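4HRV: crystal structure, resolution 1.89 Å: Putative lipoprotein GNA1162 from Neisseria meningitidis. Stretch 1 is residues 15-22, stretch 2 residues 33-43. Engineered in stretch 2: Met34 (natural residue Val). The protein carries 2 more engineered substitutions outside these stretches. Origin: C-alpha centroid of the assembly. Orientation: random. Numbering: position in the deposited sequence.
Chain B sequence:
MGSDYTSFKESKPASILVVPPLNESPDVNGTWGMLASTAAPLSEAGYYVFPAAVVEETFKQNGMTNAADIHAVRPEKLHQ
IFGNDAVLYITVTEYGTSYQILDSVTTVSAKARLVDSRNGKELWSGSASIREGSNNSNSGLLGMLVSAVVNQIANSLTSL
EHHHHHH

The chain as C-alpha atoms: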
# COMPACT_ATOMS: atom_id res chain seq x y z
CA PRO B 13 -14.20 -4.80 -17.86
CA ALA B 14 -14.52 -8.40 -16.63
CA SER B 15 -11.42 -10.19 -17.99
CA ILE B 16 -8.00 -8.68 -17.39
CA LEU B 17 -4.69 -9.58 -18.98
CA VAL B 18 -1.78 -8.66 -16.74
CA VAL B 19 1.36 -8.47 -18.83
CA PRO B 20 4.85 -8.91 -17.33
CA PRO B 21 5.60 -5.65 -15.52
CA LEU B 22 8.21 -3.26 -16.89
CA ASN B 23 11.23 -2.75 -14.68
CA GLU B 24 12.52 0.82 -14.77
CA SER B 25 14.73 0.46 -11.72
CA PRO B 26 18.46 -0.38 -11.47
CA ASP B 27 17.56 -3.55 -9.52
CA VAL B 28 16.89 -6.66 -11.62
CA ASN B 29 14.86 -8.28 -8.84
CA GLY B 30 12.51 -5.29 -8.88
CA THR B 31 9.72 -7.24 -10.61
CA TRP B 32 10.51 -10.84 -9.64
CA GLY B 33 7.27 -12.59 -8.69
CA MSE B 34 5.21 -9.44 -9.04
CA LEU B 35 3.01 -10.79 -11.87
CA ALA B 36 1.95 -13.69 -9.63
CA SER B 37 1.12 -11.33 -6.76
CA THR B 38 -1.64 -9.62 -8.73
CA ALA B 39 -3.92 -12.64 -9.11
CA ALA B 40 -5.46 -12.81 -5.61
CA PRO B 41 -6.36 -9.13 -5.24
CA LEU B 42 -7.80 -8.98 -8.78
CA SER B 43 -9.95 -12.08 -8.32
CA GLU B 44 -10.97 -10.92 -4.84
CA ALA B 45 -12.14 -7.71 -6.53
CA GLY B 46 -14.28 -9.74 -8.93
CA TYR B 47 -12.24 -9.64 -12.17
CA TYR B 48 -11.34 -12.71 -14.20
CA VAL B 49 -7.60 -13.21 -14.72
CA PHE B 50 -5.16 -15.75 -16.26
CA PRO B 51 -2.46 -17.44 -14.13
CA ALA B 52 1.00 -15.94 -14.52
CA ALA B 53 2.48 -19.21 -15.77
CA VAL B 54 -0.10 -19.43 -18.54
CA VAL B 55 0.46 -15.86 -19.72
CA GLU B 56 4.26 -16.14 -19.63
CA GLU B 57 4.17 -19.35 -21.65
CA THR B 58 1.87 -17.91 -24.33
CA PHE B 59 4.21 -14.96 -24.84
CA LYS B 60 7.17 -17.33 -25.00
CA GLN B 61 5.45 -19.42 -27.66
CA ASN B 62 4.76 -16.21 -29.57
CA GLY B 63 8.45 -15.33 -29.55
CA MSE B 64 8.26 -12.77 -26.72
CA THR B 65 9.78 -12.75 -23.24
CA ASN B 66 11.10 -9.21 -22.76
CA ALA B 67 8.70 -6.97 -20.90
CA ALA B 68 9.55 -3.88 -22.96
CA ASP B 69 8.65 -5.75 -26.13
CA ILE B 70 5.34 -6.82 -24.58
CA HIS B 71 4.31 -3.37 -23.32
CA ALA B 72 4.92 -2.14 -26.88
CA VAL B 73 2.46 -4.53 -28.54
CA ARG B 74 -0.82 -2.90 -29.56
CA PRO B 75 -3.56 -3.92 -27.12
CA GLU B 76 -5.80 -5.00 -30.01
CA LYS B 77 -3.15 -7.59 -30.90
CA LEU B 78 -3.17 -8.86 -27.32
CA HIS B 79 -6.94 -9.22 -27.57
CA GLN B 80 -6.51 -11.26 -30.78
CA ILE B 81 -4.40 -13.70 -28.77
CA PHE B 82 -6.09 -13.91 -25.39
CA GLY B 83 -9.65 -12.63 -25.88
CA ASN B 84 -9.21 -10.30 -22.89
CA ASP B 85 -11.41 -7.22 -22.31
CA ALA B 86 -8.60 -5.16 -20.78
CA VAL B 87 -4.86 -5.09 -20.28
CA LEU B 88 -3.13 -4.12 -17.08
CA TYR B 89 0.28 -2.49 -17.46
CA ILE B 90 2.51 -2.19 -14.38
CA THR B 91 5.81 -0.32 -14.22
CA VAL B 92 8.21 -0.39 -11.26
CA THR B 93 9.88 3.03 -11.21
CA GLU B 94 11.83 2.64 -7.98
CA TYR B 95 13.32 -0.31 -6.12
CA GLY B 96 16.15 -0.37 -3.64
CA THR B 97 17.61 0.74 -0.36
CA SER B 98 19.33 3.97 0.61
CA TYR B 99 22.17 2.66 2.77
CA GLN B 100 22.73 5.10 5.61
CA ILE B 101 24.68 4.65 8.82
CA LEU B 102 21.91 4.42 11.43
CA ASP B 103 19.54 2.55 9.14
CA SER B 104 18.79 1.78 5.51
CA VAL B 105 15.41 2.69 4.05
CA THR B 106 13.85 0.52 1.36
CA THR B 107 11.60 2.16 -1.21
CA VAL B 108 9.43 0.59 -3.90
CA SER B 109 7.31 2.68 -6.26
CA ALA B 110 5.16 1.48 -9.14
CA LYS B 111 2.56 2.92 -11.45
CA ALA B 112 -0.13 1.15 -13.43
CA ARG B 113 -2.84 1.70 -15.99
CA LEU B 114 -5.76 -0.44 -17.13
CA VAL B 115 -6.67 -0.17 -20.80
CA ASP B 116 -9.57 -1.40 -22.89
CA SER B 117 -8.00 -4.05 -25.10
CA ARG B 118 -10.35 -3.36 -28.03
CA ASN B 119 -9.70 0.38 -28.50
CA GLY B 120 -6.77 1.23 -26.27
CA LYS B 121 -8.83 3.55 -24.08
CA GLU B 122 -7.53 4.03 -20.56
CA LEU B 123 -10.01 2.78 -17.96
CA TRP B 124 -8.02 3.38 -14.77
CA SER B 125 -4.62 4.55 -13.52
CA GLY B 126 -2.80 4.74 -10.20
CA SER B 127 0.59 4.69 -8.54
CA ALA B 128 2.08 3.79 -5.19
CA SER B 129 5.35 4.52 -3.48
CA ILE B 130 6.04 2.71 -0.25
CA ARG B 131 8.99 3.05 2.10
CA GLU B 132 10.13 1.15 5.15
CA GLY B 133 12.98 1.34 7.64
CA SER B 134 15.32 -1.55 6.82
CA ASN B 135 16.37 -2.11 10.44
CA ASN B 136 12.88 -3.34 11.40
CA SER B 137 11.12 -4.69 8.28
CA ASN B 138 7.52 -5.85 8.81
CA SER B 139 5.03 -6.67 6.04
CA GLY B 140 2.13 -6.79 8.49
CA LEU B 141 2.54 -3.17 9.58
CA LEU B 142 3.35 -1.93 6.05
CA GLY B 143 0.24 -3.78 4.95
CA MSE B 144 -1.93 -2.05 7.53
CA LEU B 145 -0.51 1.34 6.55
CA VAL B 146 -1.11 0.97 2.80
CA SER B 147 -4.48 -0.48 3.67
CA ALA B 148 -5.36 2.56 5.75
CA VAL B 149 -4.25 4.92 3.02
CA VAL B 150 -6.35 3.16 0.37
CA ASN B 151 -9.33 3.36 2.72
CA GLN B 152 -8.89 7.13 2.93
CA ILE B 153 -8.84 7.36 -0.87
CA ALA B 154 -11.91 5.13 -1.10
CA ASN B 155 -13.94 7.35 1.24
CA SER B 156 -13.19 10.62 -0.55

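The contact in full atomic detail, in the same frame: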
# COMPACT_ATOMS: atom_id res chain seq x y z
N SER B 15 -12.68 -9.45 -17.86
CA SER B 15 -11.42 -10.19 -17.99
C SER B 15 -10.20 -9.29 -18.19
O SER B 15 -10.17 -8.43 -19.06
CB SER B 15 -11.50 -11.23 -19.12
OG SER B 15 -11.50 -10.63 -20.39
N ILE B 16 -9.17 -9.53 -17.39
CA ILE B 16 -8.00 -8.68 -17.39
C ILE B 16 -6.74 -9.47 -17.64
O ILE B 16 -6.42 -10.40 -16.89
CB ILE B 16 -7.84 -7.96 -16.06
CG1 ILE B 16 -9.01 -6.99 -15.83
CG2 ILE B 16 -6.51 -7.22 -16.00
CD1 ILE B 16 -8.90 -6.25 -14.49
N LEU B 17 -6.03 -9.08 -18.70
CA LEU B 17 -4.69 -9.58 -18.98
C LEU B 17 -3.65 -8.72 -18.25
O LEU B 17 -3.54 -7.52 -18.50
CB LEU B 17 -4.41 -9.56 -20.49
CG LEU B 17 -3.03 -10.02 -20.94
CD1 LEU B 17 -2.83 -11.48 -20.61
CD2 LEU B 17 -2.81 -9.78 -22.45
N VAL B 18 -2.92 -9.33 -17.33
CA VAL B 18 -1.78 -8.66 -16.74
C VAL B 18 -0.52 -9.10 -17.45
O VAL B 18 -0.15 -10.28 -17.44
CB VAL B 18 -1.66 -8.93 -15.22
CG1 VAL B 18 -0.62 -7.99 -14.62
CG2 VAL B 18 -3.03 -8.73 -14.56
N VAL B 19 0.13 -8.15 -18.11
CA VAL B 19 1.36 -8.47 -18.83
C VAL B 19 2.53 -8.34 -17.86
O VAL B 19 2.43 -7.66 -16.84
CB VAL B 19 1.58 -7.56 -20.05
CG1 VAL B 19 0.49 -7.79 -21.11
CG2 VAL B 19 1.67 -6.12 -19.64
N PRO B 20 3.64 -9.02 -18.16
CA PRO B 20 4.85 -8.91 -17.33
C PRO B 20 5.18 -7.45 -17.09
O PRO B 20 5.27 -6.66 -18.03
CB PRO B 20 5.93 -9.55 -18.20
CG PRO B 20 5.20 -10.58 -18.98
CD PRO B 20 3.81 -10.01 -19.24
N PRO B 21 5.34 -7.06 -15.81
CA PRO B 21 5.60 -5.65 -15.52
C PRO B 21 6.94 -5.16 -16.05
O PRO B 21 7.90 -5.92 -16.11
CB PRO B 21 5.55 -5.60 -13.99
CG PRO B 21 4.66 -6.76 -13.61
CD PRO B 21 5.06 -7.83 -14.59
N LEU B 22 6.98 -3.90 -16.45
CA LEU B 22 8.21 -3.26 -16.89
C LEU B 22 9.04 -2.90 -15.67
O LEU B 22 8.52 -2.43 -14.66
CB LEU B 22 7.89 -1.97 -17.63
CG LEU B 22 8.02 -1.88 -19.15
CD1 LEU B 22 8.02 -0.41 -19.53
CD2 LEU B 22 9.29 -2.59 -19.63
N GLY B 33 8.44 -12.07 -9.37
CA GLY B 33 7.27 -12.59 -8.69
C GLY B 33 6.10 -11.64 -8.61
O GLY B 33 5.04 -11.97 -8.07
N MSE B 34 6.26 -10.44 -9.15
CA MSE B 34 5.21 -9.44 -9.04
C MSE B 34 3.94 -9.84 -9.82
O MSE B 34 2.82 -9.69 -9.32
CB MSE B 34 5.71 -8.08 -9.50
CG MSE B 34 4.65 -7.02 -9.49
SE MSE B 34 5.41 -5.26 -9.78
CE MSE B 34 4.94 -4.44 -8.07
N LEU B 35 4.13 -10.36 -11.04
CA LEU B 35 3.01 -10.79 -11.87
C LEU B 35 2.09 -11.73 -11.10
O LEU B 35 0.88 -11.53 -11.06
CB LEU B 35 3.50 -11.45 -13.16
CG LEU B 35 2.42 -11.89 -14.16
CD1 LEU B 35 1.45 -10.76 -14.43
CD2 LEU B 35 3.04 -12.41 -15.47
N ALA B 36 2.68 -12.75 -10.48
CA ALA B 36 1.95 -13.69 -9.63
C ALA B 36 1.17 -13.02 -8.49
O ALA B 36 0.05 -13.43 -8.16
CB ALA B 36 2.90 -14.73 -9.06
N SER B 37 1.75 -11.98 -7.90
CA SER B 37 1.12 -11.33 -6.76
C SER B 37 -0.19 -10.61 -7.09
O SER B 37 -0.94 -10.21 -6.18
CB SER B 37 2.09 -10.36 -6.09
OG SER B 37 2.03 -9.09 -6.70
N THR B 38 -0.49 -10.43 -8.38
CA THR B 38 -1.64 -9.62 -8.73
C THR B 38 -2.91 -10.46 -8.84
O THR B 38 -4.01 -9.92 -8.87
CB THR B 38 -1.44 -8.88 -10.08
OG1 THR B 38 -1.44 -9.83 -11.15
CG2 THR B 38 -0.13 -8.13 -10.08
N ALA B 39 -2.76 -11.77 -8.89
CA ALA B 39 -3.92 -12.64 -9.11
C ALA B 39 -4.95 -12.59 -7.97
O ALA B 39 -6.13 -12.40 -8.23
CB ALA B 39 -3.48 -14.08 -9.39
N ALA B 40 -4.51 -12.75 -6.73
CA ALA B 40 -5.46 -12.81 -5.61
C ALA B 40 -6.27 -11.52 -5.46
O ALA B 40 -7.50 -11.55 -5.43
CB ALA B 40 -4.74 -13.16 -4.31
N PRO B 41 -5.59 -10.37 -5.36
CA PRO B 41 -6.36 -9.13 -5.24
C PRO B 41 -7.30 -8.85 -6.41
O PRO B 41 -8.40 -8.32 -6.17
CB PRO B 41 -5.28 -8.04 -5.09
CG PRO B 41 -3.97 -8.71 -5.37
CD PRO B 41 -4.15 -10.17 -5.11
N LEU B 42 -6.92 -9.20 -7.64
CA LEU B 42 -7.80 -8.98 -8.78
C LEU B 42 -9.03 -9.89 -8.75
O LEU B 42 -10.14 -9.46 -9.05
CB LEU B 42 -7.05 -9.13 -10.12
CG LEU B 42 -6.08 -8.00 -10.50
CD1 LEU B 42 -5.38 -8.32 -11.83
CD2 LEU B 42 -6.83 -6.68 -10.60
N SER B 43 -8.83 -11.16 -8.40
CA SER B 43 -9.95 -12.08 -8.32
C SER B 43 -10.84 -11.71 -7.13
O SER B 43 -12.06 -11.76 -7.22
CB SER B 43 -9.47 -13.52 -8.21
OG SER B 43 -8.83 -13.75 -6.96

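What holds the two stretches together? Apolar packing does, with no hydrogen bond crossing between them. Val18 lies at the centre, its CA-to-CB bond directed toward the second stretch, and its two methyls reach different partners: CG1 lies 3.5 Å from Leu35 CD1, while CG2 lies 3.6 Å from Leu42 CD1. Leu42 also meets Ile16, more loosely, with Ile16 CD1 4.4 Å from Leu42 CD2. Ile16 and Val18 alternate with Leu17, whose CA-to-CB bond points away, so the CA-to-CB bonds of Ile16 and Val18 are directed toward the second stretch.

How does the packing continue beyond Val18? Pro21 takes over, its ring touching two neighbours: CG is 4.1 Å from Met34 CG, and CD is 4.2 Å from Leu35 CB. Met34 is an engineered selenomethionine in place of the natural valine.

Where do polar atoms come near this apolar surface? The carbonyl Val18 O sits 3.4 Å from Leu35 CD1, a van der Waals contact. Thr38 OG1 approaches Val18 CG2 at 3.9 Å, but its hydrogen bond goes to Leu35 O, at 2.9 Å, within its own stretch. That bond lets the threonine hydroxyl lie beside a valine methyl without being left unpaired.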